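Local structure of extracellular serine protease (Aeromonas sobria, 3WQB) at residues I277-A281 and T411-I417; S280-G284 and S337-T342; S268-S272 and M332-A336. The protein cleaves peptide bonds that follow two basic residues, one of them lysine, as a calcium-binding, kexin/furin-like secreted subtilase and probable virulence factor. The protein carries 1 engineered substitution. All coordinates share one frame; numbering follows the deposited sequence.

Contact 1: I277-A281 and T411-I417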
loop_
_atom_site.group_PDB
_atom_site.type_symbol
_atom_site.label_atom_id
_atom_site.label_comp_id
_atom_site.label_asym_id
_atom_site.label_seq_id
_atom_site.Cartn_x
_atom_site.Cartn_y
_atom_site.Cartn_z
ATOM N N ILE A 277 -4.522 0.922 -7.559
ATOM C CA ILE A 277 -4.631 2.247 -6.928
ATOM C C ILE A 277 -6.111 2.620 -6.884
ATOM O O ILE A 277 -6.825 2.461 -7.876
ATOM C CB ILE A 277 -3.829 3.317 -7.705
ATOM C CG1 ILE A 277 -2.340 2.946 -7.771
ATOM C CG2 ILE A 277 -4.015 4.712 -7.094
ATOM C CD1 ILE A 277 -1.646 2.756 -6.410
ATOM N N PHE A 278 -6.573 3.098 -5.732
ATOM C CA PHE A 278 -7.949 3.555 -5.602
ATOM C C PHE A 278 -8.050 5.074 -5.736
ATOM O O PHE A 278 -8.941 5.584 -6.427
ATOM C CB PHE A 278 -8.559 3.082 -4.275
ATOM C CG PHE A 278 -10.058 3.205 -4.223
ATOM C CD1 PHE A 278 -10.851 2.225 -4.798
ATOM C CD2 PHE A 278 -10.672 4.308 -3.630
ATOM C CE1 PHE A 278 -12.240 2.332 -4.777
ATOM C CE2 PHE A 278 -12.069 4.418 -3.601
ATOM C CZ PHE A 278 -12.842 3.433 -4.189
ATOM N N LEU A 279 -7.128 5.791 -5.095
ATOM C CA LEU A 279 -7.114 7.251 -5.092
ATOM C C LEU A 279 -5.680 7.765 -5.081
ATOM O O LEU A 279 -4.746 7.065 -4.642
ATOM C CB LEU A 279 -7.840 7.800 -3.852
ATOM C CG LEU A 279 -9.343 7.599 -3.729
ATOM C CD1 LEU A 279 -9.751 7.772 -2.293
ATOM C CD2 LEU A 279 -10.089 8.561 -4.648
ATOM N N SER A 280 -5.534 9.005 -5.538
ATOM C CA SER A 280 -4.334 9.805 -5.348
ATOM C C SER A 280 -4.544 10.742 -4.161
ATOM O O SER A 280 -5.621 11.326 -3.994
ATOM C CB SER A 280 -4.088 10.635 -6.609
ATOM O OG SER A 280 -2.964 11.502 -6.486
ATOM N N ALA A 281 -3.520 10.889 -3.330
ATOM C CA ALA A 281 -3.560 11.878 -2.271
ATOM C C ALA A 281 -2.205 12.538 -2.131
ATOM O O ALA A 281 -1.228 12.095 -2.719
ATOM C CB ALA A 281 -4.053 11.243 -0.954
ATOM N N THR A 411 -2.263 5.601 -12.475
ATOM C CA THR A 411 -1.463 6.577 -11.741
ATOM C C THR A 411 -2.238 7.211 -10.580
ATOM O O THR A 411 -1.710 7.318 -9.466
ATOM C CB THR A 411 -0.897 7.653 -12.688
ATOM O OG1 THR A 411 -0.032 7.023 -13.633
ATOM C CG2 THR A 411 -0.119 8.702 -11.913
ATOM N N TYR A 412 -3.469 7.639 -10.844
ATOM C CA TYR A 412 -4.235 8.430 -9.884
ATOM C C TYR A 412 -5.452 7.701 -9.315
ATOM O O TYR A 412 -6.203 8.279 -8.529
ATOM C CB TYR A 412 -4.663 9.760 -10.536
ATOM C CG TYR A 412 -3.502 10.550 -11.078
ATOM C CD1 TYR A 412 -2.627 11.205 -10.217
ATOM C CD2 TYR A 412 -3.267 10.626 -12.444
ATOM C CE1 TYR A 412 -1.552 11.914 -10.699
ATOM C CE2 TYR A 412 -2.191 11.334 -12.941
ATOM C CZ TYR A 412 -1.336 11.979 -12.056
ATOM O OH TYR A 412 -0.258 12.693 -12.524
ATOM N N GLY A 413 -5.653 6.445 -9.715
ATOM C CA GLY A 413 -6.887 5.746 -9.369
ATOM C C GLY A 413 -8.074 6.508 -9.951
ATOM O O GLY A 413 -8.066 6.914 -11.121
ATOM N N PHE A 414 -9.098 6.705 -9.124
ATOM C CA PHE A 414 -10.257 7.497 -9.518
ATOM C C PHE A 414 -9.976 9.000 -9.505
ATOM O O PHE A 414 -10.781 9.790 -10.004
ATOM C CB PHE A 414 -11.473 7.132 -8.657
ATOM C CG PHE A 414 -11.929 5.724 -8.877
ATOM C CD1 PHE A 414 -11.675 4.732 -7.930
ATOM C CD2 PHE A 414 -12.547 5.368 -10.074
ATOM C CE1 PHE A 414 -12.064 3.414 -8.163
ATOM C CE2 PHE A 414 -12.929 4.058 -10.319
ATOM C CZ PHE A 414 -12.689 3.081 -9.365
ATOM N N GLY A 415 -8.819 9.382 -8.967
ATOM C CA GLY A 415 -8.395 10.772 -8.966
ATOM C C GLY A 415 -7.928 11.275 -7.620
ATOM O O GLY A 415 -7.819 10.518 -6.645
ATOM N N LEU A 416 -7.650 12.575 -7.573
ATOM C CA LEU A 416 -7.229 13.218 -6.341
ATOM C C LEU A 416 -8.421 13.456 -5.418
ATOM O O LEU A 416 -9.451 13.985 -5.834
ATOM C CB LEU A 416 -6.531 14.539 -6.659
ATOM C CG LEU A 416 -6.202 15.491 -5.510
ATOM C CD1 LEU A 416 -5.228 14.859 -4.532
ATOM C CD2 LEU A 416 -5.671 16.814 -6.042
ATOM N N ILE A 417 -8.265 13.074 -4.158
ATOM C CA ILE A 417 -9.306 13.294 -3.153
ATOM C C ILE A 417 -9.846 14.726 -3.188
ATOM O O ILE A 417 -9.078 15.693 -3.238
ATOM C CB ILE A 417 -8.770 12.977 -1.759
ATOM C CG1 ILE A 417 -8.505 11.471 -1.644
ATOM C CG2 ILE A 417 -9.740 13.450 -0.678
ATOM C CD1 ILE A 417 -7.861 11.049 -0.330
#
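Phe-414 of the loop 411-417 reaches along strand 277-281 to the ring of Phe-278. Its CB starts 3.7 Å from the carbonyl O of Phe-278. Because chi1 of -65° sets CG opposite its own carbonyl carbon, the ring passes that oxygen, with CD1 only 3.2 Å from Phe-278 O. Farther out, Phe-414 CE1 comes to 3.6 Å from Phe-278 CE1, and CD1 stands over the centre of the Phe-278 face. The planes meet at 73°, so the pair is edge-to-face (T-shaped), Phe-414 giving the edge. Phe-278 O also accepts a nearly straight bond from Phe-414 N (2.9 Å, 177° at the hydrogen). In the type II' turn from Tyr-412 to Gly-415, Gly-413, at positive phi, lays its CA against Phe-278 O in a CA-H...O contact of 3.6 Å. At the end of the turn and just after it, Gly-415 O and Ile-417 N pair with Ser-280 N and O, Ile-417 N lying 3.2 Å from Ser-280 O. Leu-279 CD1 and Ile-417 CG1 meet at 4.0 Å, the two side chains crossing at about a right angle. Strand 277-282 is one of the two outermost strands, within this chain, of the parallel subtilisin sheet; Val-257 and Ser-259 of strand 255-261 bond to its other side, while helix 358-368 covers Phe-278, Leu-279 and Phe-414 through Arg-362, Leu-365 and Ala-366.

Contact 2: S280-G284 and S337-T342; sequences SATGG and SATPST
Where strand 280-282 meets helix 337-342, Thr-282 OG1 donates to Ser-341 OG at 2.8 Å. Thr-282 chi1 of 45° swings OG1 in between its backbone N and carbonyl carbon, on the side facing the helix. Ser-341 OG lies in turn 2.9 Å from Ser-337 O, one turn back. Beside this polar pair Ala-281 directs its methyl group at the helix backbone, CB lying 3.4 Å from Ala-338 O and 3.3 Å from Thr-342 OG1. The strand and helix axes run at 97° to each other, 6.4 Å apart at their closest, a separation that the small side chains facing each other permit. This is the long central helix of the subtilisin fold, 335-352, which carries the predicted nucleophile position at its start and here passes the end of the edge strand. Two donors of Thr-342, N and OG1, approach Ala-338 O from opposite faces of its carbonyl plane. Ser-337 CB packs on Gly-283 CA at 3.9 Å, while its OG turns back to Asn-333 O.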
loop_
_atom_site.group_PDB
_atom_site.type_symbol
_atom_site.label_atom_id
_atom_site.label_comp_id
_atom_site.label_asym_id
_atom_site.label_seq_id
_atom_site.Cartn_x
_atom_site.Cartn_y
_atom_site.Cartn_z
ATOM N N SER A 280 -5.534 9.005 -5.538
ATOM C CA SER A 280 -4.334 9.805 -5.348
ATOM C C SER A 280 -4.544 10.742 -4.161
ATOM O O SER A 280 -5.621 11.326 -3.994
ATOM C CB SER A 280 -4.088 10.635 -6.609
ATOM O OG SER A 280 -2.964 11.502 -6.486
ATOM N N ALA A 281 -3.520 10.889 -3.330
ATOM C CA ALA A 281 -3.560 11.878 -2.271
ATOM C C ALA A 281 -2.205 12.538 -2.131
ATOM O O ALA A 281 -1.228 12.095 -2.719
ATOM C CB ALA A 281 -4.053 11.243 -0.954
ATOM N N THR A 282 -2.167 13.602 -1.341
ATOM C CA THR A 282 -0.999 14.470 -1.218
ATOM C C THR A 282 0.196 13.801 -0.536
ATOM O O THR A 282 0.089 13.306 0.578
ATOM C CB THR A 282 -1.379 15.739 -0.453
ATOM O OG1 THR A 282 -2.153 15.370 0.693
ATOM C CG2 THR A 282 -2.246 16.618 -1.315
ATOM N N GLY A 283 1.330 13.801 -1.228
ATOM C CA GLY A 283 2.585 13.304 -0.666
ATOM C C GLY A 283 3.795 14.188 -0.942
ATOM O O GLY A 283 4.782 14.097 -0.228
ATOM N N GLY A 284 3.730 15.036 -1.970
ATOM C CA GLY A 284 4.815 15.966 -2.259
ATOM C C GLY A 284 6.056 15.316 -2.827
ATOM O O GLY A 284 6.017 14.183 -3.328
ATOM N N SER A 337 2.847 9.526 3.103
ATOM C CA SER A 337 2.111 10.768 3.362
ATOM C C SER A 337 0.756 10.786 2.661
ATOM O O SER A 337 -0.203 11.347 3.174
ATOM C CB SER A 337 2.950 11.969 2.930
ATOM O OG SER A 337 4.021 12.168 3.837
ATOM N N ALA A 338 0.680 10.170 1.483
ATOM C CA ALA A 338 -0.600 10.008 0.797
ATOM C C ALA A 338 -1.567 9.186 1.649
ATOM O O ALA A 338 -2.775 9.447 1.668
ATOM C CB ALA A 338 -0.396 9.366 -0.548
ATOM N N THR A 339 -1.012 8.212 2.366
ATOM C CA THR A 339 -1.803 7.322 3.202
ATOM C C THR A 339 -2.513 8.085 4.333
ATOM O O THR A 339 -3.741 8.006 4.418
ATOM C CB THR A 339 -0.940 6.119 3.675
ATOM O OG1 THR A 339 -0.499 5.390 2.522
ATOM C CG2 THR A 339 -1.738 5.185 4.556
ATOM N N PRO A 340 -1.772 8.855 5.175
ATOM C CA PRO A 340 -2.474 9.629 6.215
ATOM C C PRO A 340 -3.327 10.762 5.647
ATOM O O PRO A 340 -4.295 11.161 6.279
ATOM C CB PRO A 340 -1.334 10.177 7.092
ATOM C CG PRO A 340 -0.118 10.139 6.212
ATOM C CD PRO A 340 -0.315 8.877 5.394
ATOM N N SER A 341 -2.972 11.275 4.474
ATOM C CA SER A 341 -3.858 12.231 3.800
ATOM C C SER A 341 -5.235 11.618 3.546
ATOM O O SER A 341 -6.256 12.266 3.750
ATOM C CB SER A 341 -3.223 12.740 2.509
ATOM O OG SER A 341 -2.065 13.504 2.795
ATOM N N THR A 342 -5.237 10.359 3.129
ATOM C CA THR A 342 -6.460 9.610 2.890
ATOM C C THR A 342 -7.138 9.196 4.200
ATOM O O THR A 342 -8.359 9.286 4.309
ATOM C CB THR A 342 -6.161 8.394 1.994
ATOM O OG1 THR A 342 -5.534 8.856 0.789
ATOM C CG2 THR A 342 -7.424 7.627 1.642
#

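Contact 3: S268-S272 and M332-A336. Engineered in segment 332-336: Ala-336 (natural residue Ser).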
loop_
_atom_site.group_PDB
_atom_site.type_symbol
_atom_site.label_atom_id
_atom_site.label_comp_id
_atom_site.label_asym_id
_atom_site.label_seq_id
_atom_site.Cartn_x
_atom_site.Cartn_y
_atom_site.Cartn_z
ATOM N N SER A 268 3.735 12.232 -7.741
ATOM C CA SER A 268 5.043 12.438 -7.142
ATOM C C SER A 268 6.028 11.550 -7.882
ATOM O O SER A 268 5.696 10.419 -8.248
ATOM C CB SER A 268 5.013 12.080 -5.664
ATOM O OG SER A 268 4.107 12.909 -4.973
ATOM N N SER A 269 7.225 12.077 -8.124
ATOM C CA SER A 269 8.246 11.407 -8.918
ATOM C C SER A 269 8.378 9.916 -8.597
ATOM O O SER A 269 8.423 9.087 -9.502
ATOM C CB SER A 269 9.591 12.120 -8.713
ATOM O OG SER A 269 9.958 12.147 -7.341
ATOM N N TYR A 270 8.409 9.601 -7.302
ATOM C CA TYR A 270 8.710 8.264 -6.798
ATOM C C TYR A 270 7.500 7.316 -6.721
ATOM O O TYR A 270 7.679 6.122 -6.491
ATOM C CB TYR A 270 9.321 8.386 -5.389
ATOM C CG TYR A 270 8.473 9.265 -4.504
ATOM C CD1 TYR A 270 7.266 8.797 -3.991
ATOM C CD2 TYR A 270 8.830 10.592 -4.247
ATOM C CE1 TYR A 270 6.449 9.610 -3.216
ATOM C CE2 TYR A 270 8.029 11.415 -3.463
ATOM C CZ TYR A 270 6.834 10.918 -2.957
ATOM O OH TYR A 270 6.009 11.703 -2.183
ATOM N N SER A 271 6.280 7.813 -6.913
ATOM C CA SER A 271 5.107 6.992 -6.543
ATOM C C SER A 271 4.936 5.734 -7.380
ATOM O O SER A 271 4.951 5.793 -8.612
ATOM C CB SER A 271 3.809 7.790 -6.651
ATOM O OG SER A 271 2.726 7.073 -6.057
ATOM N N SER A 272 4.730 4.605 -6.701
ATOM C CA SER A 272 4.286 3.404 -7.392
ATOM C C SER A 272 2.879 3.625 -7.927
ATOM O O SER A 272 2.142 4.485 -7.428
ATOM C CB SER A 272 4.326 2.196 -6.464
ATOM O OG SER A 272 5.661 1.952 -6.036
ATOM N N MET A 332 8.601 15.402 5.414
ATOM C CA MET A 332 7.801 14.184 5.338
ATOM C C MET A 332 7.175 14.072 3.954
ATOM O O MET A 332 6.722 15.058 3.397
ATOM C CB MET A 332 6.743 14.167 6.438
ATOM C CG MET A 332 5.870 12.931 6.467
ATOM S SD MET A 332 6.825 11.408 6.567
ATOM C CE MET A 332 5.499 10.213 6.529
ATOM N N ASN A 333 7.163 12.868 3.394
ATOM C CA ASN A 333 6.745 12.691 2.010
ATOM C C ASN A 333 6.305 11.250 1.756
ATOM O O ASN A 333 6.028 10.499 2.690
ATOM C CB ASN A 333 7.887 13.086 1.066
ATOM C CG ASN A 333 9.055 12.129 1.141
ATOM O OD1 ASN A 333 9.097 11.257 2.011
ATOM N ND2 ASN A 333 10.006 12.271 0.218
ATOM N N GLY A 334 6.220 10.877 0.486
ATOM C CA GLY A 334 6.007 9.495 0.109
ATOM C C GLY A 334 4.554 9.087 0.011
ATOM O O GLY A 334 3.637 9.846 0.356
ATOM N N THR A 335 4.349 7.873 -0.477
ATOM C CA THR A 335 3.034 7.280 -0.334
ATOM C C THR A 335 2.715 7.114 1.153
ATOM O O THR A 335 1.543 6.997 1.521
ATOM C CB THR A 335 2.859 5.992 -1.157
ATOM O OG1 THR A 335 3.893 5.051 -0.835
ATOM C CG2 THR A 335 2.862 6.303 -2.643
ATOM N N ALA A 336 3.740 7.161 2.013
ATOM C CA ALA A 336 3.497 7.206 3.471
ATOM C C ALA A 336 2.853 8.493 3.947
ATOM O O ALA A 336 2.406 8.548 5.092
ATOM C CB ALA A 336 4.748 7.004 4.259
#
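The Tyr-270 ring carries Ser-268 CB on one face, 3.5 Å above the plane and offset toward the rim, while Gly-334 approaches it obliquely. Gly-334 CA lies 3.4 Å from CE1 of the Tyr-270 ring, and its backbone N donates to Tyr-270 OH at 2.8 Å. The bond is bent, with 138° at the hydrogen, and OH also makes a weak bond to Gly-284 O. With chi1 at 50° the ring folds over its own backbone, toward segment 332-336, from a type I turn that Ser-271 N closes on Ser-268 O. Gly-334 is the N-cap of helix 335-352, directly before Thr-335 and two residues before Ala-336; Ala-336 is an engineered residue at the predicted charge-relay position, where the natural residue is the serine of the Asp-His-Ser triad of subtilases. Next in the chain after Tyr-270, Ser-271 OG touches Thr-335 CG2 at 3.5 Å. The Ser-271 hydroxyl is itself held by a bond to Ser-272 O (3.0 Å) and by one from Ala-260 N of strand 255-261. Asn-333 CB comes within 4.0 Å of Tyr-270 OH, and its amide ND2 bonds to Glu-285 O. A basic side chain of another protein chain packs on Thr-335 and Ala-336.

Overall arrangement
Along the chain, the turn 268-272 comes first, before strand 277-282; contact 3 closes a loop from it to 332-336. Contact 2 starts from the same strand as contact 1 and closes a shorter loop, to 337-342; contact 1 closes on the later loop 411-417. Contact 3 crosses both, its segments alternating with theirs. Contacts 1 and 2 share Ser-280 and Ala-281 and touch where Ile-417 CD1 meets Thr-342 OG1 at 3.4 Å. Gly-284 O accepts a hydrogen bond from Ser-268 OG and lies close to Tyr-270 OH, joining contacts 2 and 3. Contacts 1 and 2 tie the edge strand to loop 411-417 and helix 335-352; contact 3 ties the loop before that strand to the helix start.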